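Local coordinates for protein ATP phosphoribosyltransferase regulatory subunit (Thermotoga maritima, PDB 1USY) that probably serves histidine biosynthesis as the regulatory subunit required for its first step, and may let histidine exert feedback control on ATP phosphoribosyltransferase, at residues E7-F12 against Y91-E96; K15-G20 against K72-D77; L29-E34 against K44-S49. All blocks are in the same frame, centred on the assembly; numbering follows the deposited sequence.

Interaction 1: E7-F12 against Y91-E96; sequences EKVFSF and YQLGLE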
loop_
_atom_site.group_PDB
_atom_site.type_symbol
_atom_site.label_atom_id
_atom_site.label_comp_id
_atom_site.label_asym_id
_atom_site.label_seq_id
_atom_site.Cartn_x
_atom_site.Cartn_y
_atom_site.Cartn_z
ATOM N N GLU B 7 -27.752 13.639 21.672
ATOM C CA GLU B 7 -28.776 14.662 21.863
ATOM C C GLU B 7 -28.458 15.877 20.979
ATOM O O GLU B 7 -29.368 16.526 20.462
ATOM C CB GLU B 7 -28.815 15.120 23.325
ATOM C CG GLU B 7 -30.142 14.916 24.052
ATOM N N LYS B 8 -27.167 16.184 20.819
ATOM C CA LYS B 8 -26.743 17.369 20.068
ATOM C C LYS B 8 -26.959 17.121 18.579
ATOM O O LYS B 8 -27.453 17.992 17.843
ATOM C CB LYS B 8 -25.299 17.766 20.400
ATOM C CG LYS B 8 -25.197 18.623 21.685
ATOM C CD LYS B 8 -23.763 18.826 22.222
ATOM C CE LYS B 8 -23.802 19.575 23.573
ATOM N NZ LYS B 8 -22.618 19.417 24.482
ATOM N N VAL B 9 -26.665 15.896 18.167
ATOM C CA VAL B 9 -26.960 15.443 16.809
ATOM C C VAL B 9 -28.460 15.448 16.491
ATOM O O VAL B 9 -28.842 15.931 15.441
ATOM C CB VAL B 9 -26.333 14.086 16.516
ATOM C CG1 VAL B 9 -26.372 13.825 15.085
ATOM C CG2 VAL B 9 -24.888 14.102 16.967
ATOM N N PHE B 10 -29.302 14.952 17.395
ATOM C CA PHE B 10 -30.751 14.973 17.179
ATOM C C PHE B 10 -31.279 16.398 17.084
ATOM O O PHE B 10 -32.112 16.718 16.218
ATOM C CB PHE B 10 -31.492 14.253 18.312
ATOM C CG PHE B 10 -33.012 14.456 18.280
ATOM C CD1 PHE B 10 -33.811 13.777 17.347
ATOM C CD2 PHE B 10 -33.637 15.324 19.174
ATOM C CE1 PHE B 10 -35.199 13.953 17.321
ATOM C CE2 PHE B 10 -35.015 15.509 19.150
ATOM C CZ PHE B 10 -35.797 14.813 18.214
ATOM N N SER B 11 -30.800 17.240 18.001
ATOM C CA SER B 11 -31.194 18.630 18.064
ATOM C C SER B 11 -30.906 19.359 16.745
ATOM O O SER B 11 -31.784 20.036 16.214
ATOM C CB SER B 11 -30.478 19.307 19.232
ATOM O OG SER B 11 -30.772 20.703 19.290
ATOM N N PHE B 12 -29.684 19.185 16.236
ATOM C CA PHE B 12 -29.200 19.806 15.007
ATOM C C PHE B 12 -30.010 19.335 13.815
ATOM O O PHE B 12 -30.356 20.122 12.960
ATOM C CB PHE B 12 -27.710 19.467 14.782
ATOM C CG PHE B 12 -27.137 20.082 13.549
ATOM C CD1 PHE B 12 -26.793 21.438 13.532
ATOM C CD2 PHE B 12 -26.916 19.314 12.411
ATOM C CE1 PHE B 12 -26.281 22.026 12.383
ATOM C CE2 PHE B 12 -26.374 19.881 11.244
ATOM C CZ PHE B 12 -26.065 21.243 11.227
ATOM N N TYR B 91 -15.338 14.975 14.513
ATOM C CA TYR B 91 -16.751 14.711 14.243
ATOM C C TYR B 91 -17.481 16.027 13.959
ATOM O O TYR B 91 -17.480 16.949 14.785
ATOM C CB TYR B 91 -17.398 14.027 15.450
ATOM C CG TYR B 91 -18.788 13.478 15.129
ATOM C CD1 TYR B 91 -18.944 12.142 14.719
ATOM C CD2 TYR B 91 -19.910 14.310 15.239
ATOM C CE1 TYR B 91 -20.224 11.643 14.422
ATOM C CE2 TYR B 91 -21.188 13.811 14.943
ATOM C CZ TYR B 91 -21.345 12.480 14.535
ATOM O OH TYR B 91 -22.588 12.004 14.255
ATOM N N GLN B 92 -18.093 16.141 12.777
ATOM C CA GLN B 92 -18.673 17.412 12.331
ATOM C C GLN B 92 -20.175 17.395 12.095
ATOM O O GLN B 92 -20.741 16.392 11.617
ATOM C CB GLN B 92 -18.019 17.853 11.031
ATOM C CG GLN B 92 -16.782 18.678 11.236
ATOM C CD GLN B 92 -16.199 19.169 9.927
ATOM O OE1 GLN B 92 -16.944 19.526 9.006
ATOM N NE2 GLN B 92 -14.875 19.161 9.830
ATOM N N LEU B 93 -20.810 18.514 12.409
ATOM C CA LEU B 93 -22.194 18.730 12.018
ATOM C C LEU B 93 -22.207 19.796 10.960
ATOM O O LEU B 93 -21.540 20.785 11.111
ATOM C CB LEU B 93 -23.055 19.174 13.204
ATOM C CG LEU B 93 -23.106 18.207 14.379
ATOM C CD1 LEU B 93 -24.140 18.621 15.471
ATOM C CD2 LEU B 93 -23.389 16.798 13.900
ATOM N N GLY B 94 -22.969 19.622 9.886
ATOM C CA GLY B 94 -23.000 20.655 8.867
ATOM C C GLY B 94 -24.135 20.736 7.877
ATOM O O GLY B 94 -24.998 19.862 7.784
ATOM N N LEU B 95 -24.140 21.837 7.143
ATOM C CA LEU B 95 -25.188 22.111 6.176
ATOM C C LEU B 95 -24.517 22.455 4.875
ATOM O O LEU B 95 -23.351 22.829 4.830
ATOM C CB LEU B 95 -26.078 23.270 6.607
ATOM C CG LEU B 95 -26.585 23.312 8.041
ATOM C CD1 LEU B 95 -27.173 24.709 8.409
ATOM C CD2 LEU B 95 -27.596 22.190 8.265
ATOM N N GLU B 96 -25.284 22.337 3.808
ATOM C CA GLU B 96 -24.820 22.608 2.474
ATOM C C GLU B 96 -26.065 22.927 1.625
ATOM O O GLU B 96 -26.961 22.089 1.506
ATOM C CB GLU B 96 -24.098 21.361 1.991
ATOM C CG GLU B 96 -22.833 21.612 1.213
ATOM C CD GLU B 96 -21.811 22.434 1.965
ATOM O OE1 GLU B 96 -21.611 23.585 1.547
ATOM O OE2 GLU B 96 -21.176 21.931 2.928
#
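Gly-94 O is the acceptor of a probable backbone hydrogen bond from Tyr-75 N of strand 71-83, and also lies at the edge of the Phe-12 ring, in its plane, 3.7 Å from CE2. Phe-12 makes much of the contact. Its CG is anti to the backbone N (chi1 -179°), and the ring beyond it meets Leu-93, whose CB sits over the centre of one face, 3.8 Å above the plane. The Leu-93 side chain slides past the phenylalanine in the opposite direction, bringing CD1 to 3.7 Å from Phe-12 CB. At the far end of the ring, CZ meets Leu-95 CD2 at 3.5 Å. One turn earlier, Val-9 CG2 approaches Leu-93 CD2 and lies 4.2 Å from Tyr-91 CE2; the side chains of Val-9 and Tyr-91 cross at about a right angle. Helix 103-120 closes in with Ile-113, which touches both Phe-12 and Leu-95. Phe-10, outside this packing, stacks on Phe-10 of the second subunit. The axes of the two segments come within 10.0 Å and run only 1° from parallel, consistent with the dimer-interface helix of a class II synthetase fold laid against its antiparallel sheet.

Interaction 2: K15-G20 against K72-D77; sequences KATKKG and KVWYAD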
loop_
_atom_site.group_PDB
_atom_site.type_symbol
_atom_site.label_atom_id
_atom_site.label_comp_id
_atom_site.label_asym_id
_atom_site.label_seq_id
_atom_site.Cartn_x
_atom_site.Cartn_y
_atom_site.Cartn_z
ATOM N N LYS B 15 -33.293 21.163 13.968
ATOM C CA LYS B 15 -33.133 22.498 13.422
ATOM C C LYS B 15 -33.096 22.465 11.908
ATOM O O LYS B 15 -33.773 23.274 11.269
ATOM C CB LYS B 15 -31.888 23.180 13.970
ATOM C CG LYS B 15 -31.954 23.421 15.454
ATOM C CD LYS B 15 -30.600 23.878 15.995
ATOM C CE LYS B 15 -30.486 23.645 17.491
ATOM N NZ LYS B 15 -31.737 23.984 18.217
ATOM N N ALA B 16 -32.336 21.511 11.351
ATOM C CA ALA B 16 -32.154 21.407 9.906
ATOM C C ALA B 16 -33.385 20.913 9.129
ATOM O O ALA B 16 -33.769 21.530 8.122
ATOM C CB ALA B 16 -30.948 20.574 9.578
ATOM N N THR B 17 -33.983 19.803 9.579
ATOM C CA THR B 17 -35.122 19.218 8.883
ATOM C C THR B 17 -36.345 19.974 9.350
ATOM O O THR B 17 -37.207 19.411 10.026
ATOM C CB THR B 17 -35.292 17.647 9.145
ATOM O OG1 THR B 17 -34.941 17.314 10.490
ATOM C CG2 THR B 17 -34.301 16.744 8.276
ATOM N N LYS B 18 -36.396 21.251 9.000
ATOM C CA LYS B 18 -37.435 22.207 9.423
ATOM C C LYS B 18 -37.238 23.422 8.541
ATOM O O LYS B 18 -38.168 24.168 8.219
ATOM C CB LYS B 18 -37.267 22.627 10.884
ATOM C CG LYS B 18 -38.457 22.306 11.749
ATOM C CD LYS B 18 -38.148 22.538 13.237
ATOM C CE LYS B 18 -38.367 21.248 14.054
ATOM N NZ LYS B 18 -38.844 21.545 15.440
ATOM N N LYS B 19 -35.978 23.590 8.185
ATOM C CA LYS B 19 -35.542 24.499 7.174
ATOM C C LYS B 19 -35.470 23.751 5.842
ATOM O O LYS B 19 -35.037 24.301 4.840
ATOM C CB LYS B 19 -34.186 25.091 7.573
ATOM C CG LYS B 19 -34.221 26.000 8.818
ATOM C CD LYS B 19 -35.303 27.083 8.736
ATOM C CE LYS B 19 -34.940 28.350 9.549
ATOM N NZ LYS B 19 -35.918 29.423 9.206
ATOM N N GLY B 20 -35.913 22.496 5.831
ATOM C CA GLY B 20 -35.908 21.728 4.611
ATOM C C GLY B 20 -34.564 21.143 4.225
ATOM O O GLY B 20 -34.392 20.779 3.071
ATOM N N LYS B 72 -29.975 20.461 -0.749
ATOM C CA LYS B 72 -30.124 21.110 0.557
ATOM C C LYS B 72 -29.937 20.077 1.638
ATOM O O LYS B 72 -30.928 19.522 2.119
ATOM C CB LYS B 72 -31.511 21.729 0.732
ATOM C CG LYS B 72 -31.482 23.057 1.439
ATOM C CD LYS B 72 -32.852 23.588 1.783
ATOM C CE LYS B 72 -32.713 25.000 2.331
ATOM N NZ LYS B 72 -33.998 25.601 2.810
ATOM N N VAL B 73 -28.688 19.826 2.040
ATOM C CA VAL B 73 -28.418 18.718 2.966
ATOM C C VAL B 73 -27.827 19.124 4.298
ATOM O O VAL B 73 -27.210 20.180 4.412
ATOM C CB VAL B 73 -27.461 17.656 2.356
ATOM C CG1 VAL B 73 -28.108 16.991 1.148
ATOM C CG2 VAL B 73 -26.073 18.256 2.043
ATOM N N TRP B 74 -28.031 18.271 5.300
ATOM C CA TRP B 74 -27.282 18.329 6.552
ATOM C C TRP B 74 -26.551 17.024 6.710
ATOM O O TRP B 74 -27.011 15.982 6.227
ATOM C CB TRP B 74 -28.192 18.594 7.765
ATOM C CG TRP B 74 -29.057 17.467 8.117
ATOM C CD1 TRP B 74 -30.315 17.223 7.653
ATOM C CD2 TRP B 74 -28.757 16.408 9.017
ATOM N NE1 TRP B 74 -30.825 16.072 8.212
ATOM C CE2 TRP B 74 -29.887 15.546 9.052
ATOM C CE3 TRP B 74 -27.651 16.086 9.804
ATOM C CZ2 TRP B 74 -29.928 14.380 9.834
ATOM C CZ3 TRP B 74 -27.687 14.918 10.565
ATOM C CH2 TRP B 74 -28.811 14.077 10.574
ATOM N N TYR B 75 -25.407 17.076 7.383
ATOM C CA TYR B 75 -24.635 15.881 7.673
ATOM C C TYR B 75 -24.175 15.850 9.132
ATOM O O TYR B 75 -24.346 16.857 9.862
ATOM C CB TYR B 75 -23.453 15.760 6.709
ATOM C CG TYR B 75 -22.566 16.971 6.700
ATOM C CD1 TYR B 75 -21.574 17.138 7.666
ATOM C CD2 TYR B 75 -22.724 17.972 5.739
ATOM C CE1 TYR B 75 -20.768 18.259 7.677
ATOM C CE2 TYR B 75 -21.903 19.105 5.738
ATOM C CZ TYR B 75 -20.928 19.227 6.717
ATOM O OH TYR B 75 -20.095 20.320 6.747
ATOM N N ALA B 76 -23.609 14.695 9.525
ATOM C CA ALA B 76 -23.099 14.381 10.854
ATOM C C ALA B 76 -22.191 13.157 10.786
ATOM O O ALA B 76 -22.646 11.988 10.907
ATOM C CB ALA B 76 -24.277 14.115 11.877
ATOM N N ASP B 77 -20.903 13.415 10.602
ATOM C CA ASP B 77 -19.909 12.365 10.518
ATOM C C ASP B 77 -18.478 12.873 10.761
ATOM O O ASP B 77 -18.216 14.070 10.984
ATOM C CB ASP B 77 -19.997 11.697 9.152
ATOM C CG ASP B 77 -19.785 10.173 9.211
ATOM O OD1 ASP B 77 -20.370 9.500 8.349
ATOM O OD2 ASP B 77 -19.073 9.550 10.045
#
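Helix 6-16 ends at Ala-16, Thr-17 turns the chain out as the centre of an inverse gamma turn, and the loop then passes strand 71-83 with Gly-20 CA 7.1 Å from Lys-72 CA. Ala-16 CB rests against Trp-74 CB at 3.8 Å and lies almost as near CG and CD1 of the indole. Thr-17 brings only its methyl to the tryptophan, CG2 standing 3.5 Å from NE1, while its OG1 is hydrogen-bonded back to Tyr-13 O. Helix, turn and the following short strand 22-23, beside strand 71-83, are arranged as in motif 1 of class II synthetases, and strand 71-83 with strand 86-98 probably corresponds to their motif 2. Lys-72 stretches out fully beyond CG, its CD 3.5 Å from Gly-20 O, and delivers NZ to Lys-19 O in a 2.6 Å hydrogen bond nearly along the C=O axis (176°). The same NZ forms a salt bridge with Glu-108 of helix 103-120, tying loop, strand and helix together. A methionine in place of Lys-72 would probably cost Glu-108 this salt bridge, leaving it the long, weak pair with Lys-19, and deprive Lys-19 O of this donor. Phe-6 of the second subunit meets the tryptophan edge-to-face.

Interaction 3: L29-E34 against K44-S49; sequences LEKAEE and KGNLFS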
loop_
_atom_site.group_PDB
_atom_site.type_symbol
_atom_site.label_atom_id
_atom_site.label_comp_id
_atom_site.label_asym_id
_atom_site.label_seq_id
_atom_site.Cartn_x
_atom_site.Cartn_y
_atom_site.Cartn_z
ATOM N N LEU B 29 -14.679 6.232 3.033
ATOM C CA LEU B 29 -13.807 5.909 1.916
ATOM C C LEU B 29 -14.590 5.992 0.607
ATOM O O LEU B 29 -15.749 5.611 0.562
ATOM C CB LEU B 29 -13.214 4.502 2.093
ATOM C CG LEU B 29 -11.921 4.474 2.901
ATOM C CD1 LEU B 29 -11.338 3.081 2.949
ATOM C CD2 LEU B 29 -10.895 5.437 2.338
ATOM N N GLU B 30 -13.952 6.505 -0.440
ATOM C CA GLU B 30 -14.542 6.573 -1.774
ATOM C C GLU B 30 -13.473 6.244 -2.829
ATOM O O GLU B 30 -12.420 6.876 -2.874
ATOM C CB GLU B 30 -15.143 7.959 -2.017
ATOM C CG GLU B 30 -16.597 8.074 -1.564
ATOM C CD GLU B 30 -17.135 9.497 -1.571
ATOM O OE1 GLU B 30 -16.539 10.369 -2.241
ATOM O OE2 GLU B 30 -18.159 9.741 -0.898
ATOM N N LYS B 31 -13.739 5.219 -3.635
ATOM C CA LYS B 31 -12.868 4.773 -4.734
ATOM C C LYS B 31 -12.435 5.924 -5.631
ATOM O O LYS B 31 -13.286 6.613 -6.191
ATOM C CB LYS B 31 -13.626 3.754 -5.586
ATOM C CG LYS B 31 -12.744 2.757 -6.296
ATOM C CD LYS B 31 -13.546 1.600 -6.815
ATOM C CE LYS B 31 -12.809 0.902 -7.916
ATOM N NZ LYS B 31 -11.526 1.596 -8.229
ATOM N N ALA B 32 -11.123 6.143 -5.751
ATOM C CA ALA B 32 -10.559 7.150 -6.679
ATOM C C ALA B 32 -9.902 6.504 -7.914
ATOM O O ALA B 32 -9.505 5.332 -7.889
ATOM C CB ALA B 32 -9.562 8.072 -5.963
ATOM N N GLU B 33 -9.777 7.281 -8.985
ATOM C CA GLU B 33 -9.245 6.761 -10.251
ATOM C C GLU B 33 -7.784 7.153 -10.473
ATOM O O GLU B 33 -7.059 6.504 -11.236
ATOM C CB GLU B 33 -10.109 7.233 -11.431
ATOM N N GLU B 34 -7.377 8.226 -9.803
ATOM C CA GLU B 34 -6.038 8.782 -9.955
ATOM C C GLU B 34 -5.392 9.074 -8.606
ATOM O O GLU B 34 -6.055 9.565 -7.695
ATOM C CB GLU B 34 -6.074 10.042 -10.827
ATOM C CG GLU B 34 -5.565 9.806 -12.250
ATOM C CD GLU B 34 -5.188 11.097 -12.960
ATOM O OE1 GLU B 34 -4.004 11.496 -12.906
ATOM O OE2 GLU B 34 -6.081 11.720 -13.572
ATOM N N LYS B 44 -6.322 -4.896 -2.761
ATOM C CA LYS B 44 -6.976 -5.411 -3.965
ATOM C C LYS B 44 -6.645 -4.584 -5.215
ATOM O O LYS B 44 -7.151 -4.861 -6.296
ATOM C CB LYS B 44 -8.502 -5.449 -3.785
ATOM C CG LYS B 44 -9.000 -6.147 -2.526
ATOM C CD LYS B 44 -9.362 -7.613 -2.770
ATOM C CE LYS B 44 -10.081 -8.230 -1.576
ATOM N NZ LYS B 44 -9.634 -7.653 -0.270
ATOM N N GLY B 45 -5.808 -3.563 -5.068
ATOM C CA GLY B 45 -5.518 -2.657 -6.165
ATOM C C GLY B 45 -6.267 -1.327 -6.137
ATOM O O GLY B 45 -5.904 -0.431 -6.917
ATOM N N ASN B 46 -7.279 -1.196 -5.256
ATOM C CA ASN B 46 -8.136 -0.015 -5.219
ATOM C C ASN B 46 -7.386 1.160 -4.619
ATOM O O ASN B 46 -6.615 0.985 -3.680
ATOM C CB ASN B 46 -9.409 -0.257 -4.374
ATOM C CG ASN B 46 -10.274 -1.411 -4.888
ATOM O OD1 ASN B 46 -10.628 -1.453 -6.074
ATOM N ND2 ASN B 46 -10.622 -2.354 -3.992
ATOM N N LEU B 47 -7.600 2.357 -5.155
ATOM C CA LEU B 47 -7.125 3.579 -4.508
ATOM C C LEU B 47 -8.315 4.249 -3.889
ATOM O O LEU B 47 -9.395 4.205 -4.454
ATOM C CB LEU B 47 -6.562 4.541 -5.522
ATOM C CG LEU B 47 -5.102 4.361 -5.854
ATOM C CD1 LEU B 47 -4.826 5.112 -7.127
ATOM C CD2 LEU B 47 -4.265 4.895 -4.748
ATOM N N PHE B 48 -8.128 4.900 -2.751
ATOM C CA PHE B 48 -9.251 5.577 -2.117
ATOM C C PHE B 48 -8.894 6.996 -1.697
ATOM O O PHE B 48 -7.751 7.268 -1.355
ATOM C CB PHE B 48 -9.750 4.782 -0.888
ATOM C CG PHE B 48 -10.409 3.455 -1.221
ATOM C CD1 PHE B 48 -9.731 2.266 -1.053
ATOM C CD2 PHE B 48 -11.723 3.404 -1.672
ATOM C CE1 PHE B 48 -10.346 1.027 -1.348
ATOM C CE2 PHE B 48 -12.334 2.187 -1.968
ATOM C CZ PHE B 48 -11.646 0.996 -1.792
ATOM N N SER B 49 -9.874 7.892 -1.745
ATOM C CA SER B 49 -9.791 9.135 -1.004
ATOM C C SER B 49 -10.626 8.956 0.222
ATOM O O SER B 49 -11.583 8.175 0.224
ATOM C CB SER B 49 -10.314 10.339 -1.789
ATOM O OG SER B 49 -11.258 9.936 -2.756
#
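Phe-48 and Leu-29 meet where strands 29-32 and 47-50 pair as antiparallel neighbours in a small three-stranded sheet, with 47-50 in the middle and 29-32 at one border. Phe-48 CB lies 3.5 Å from Leu-29 CD2. The next atom, CG, stands anti to its own carbonyl carbon (chi1 -68°), and the ring that follows crosses the leucine at about a right angle, with Leu-29 CD1 over one face, displaced toward the rim. On one flank CD2 comes up to the backbone of the partner strand: Lys-31 N and Glu-30 C both lie at the ring edge, near its plane. Farther out, CE2 is 3.8 Å from Lys-31 CA and also near Lys-31 CB. Leu-87 of the second subunit packs on this phenylalanine as well, so the sheet belongs to a subunit interface.

Glu-30 and Ser-49 form the hydrogen-bonded pair that fixes the register. Glu-30 N gives to Ser-49 O at 3.0 Å and Ser-49 N returns the bond to Glu-30 O, both reasonably straight. Ser-49 OG adds a weak third link to Glu-30 O, which thus receives two donors from one residue. The carboxylate of Glu-30 goes elsewhere, with OE2 bonded to His-61. Ala-32 N reaches Leu-47 O at 2.9 Å, but stands well above the carbonyl plane, 41° out of it.

At the non-hydrogen-bonded pair, the side chains of Lys-31 and Phe-48 diverge. The lysine bends at its last torsion, and its side chain and that of Asn-46, whose ND2 is hydrogen-bonded to Ser-85 O of the second subunit, cross obliquely. Lys-31 CE stops 3.7 Å from Asn-46 OD1, with NZ 3.8 Å from that same oxygen.

How the interactions relate
Interactions 1 and 2 sit side by side, their centres 8 Å apart. Both draw on helix 6-16, and their strands, 86-98 and 71-83, are consecutive in the chain and adjacent in the large mixed sheet; Gln-92 N to Asp-77 O and Tyr-75 N to Gly-94 O probably bond them directly. Interaction 3 belongs to the separate three-stranded sheet, about 28 Å from either centre. Along the chain the contacts are enclosed one within another: 29-34 with 44-49 innermost, then 15-20 with 72-77, then 7-12 with 91-96. The chain thus leaves the synthetase-like core, builds the small sheet and returns, and all three contacts also touch the second subunit.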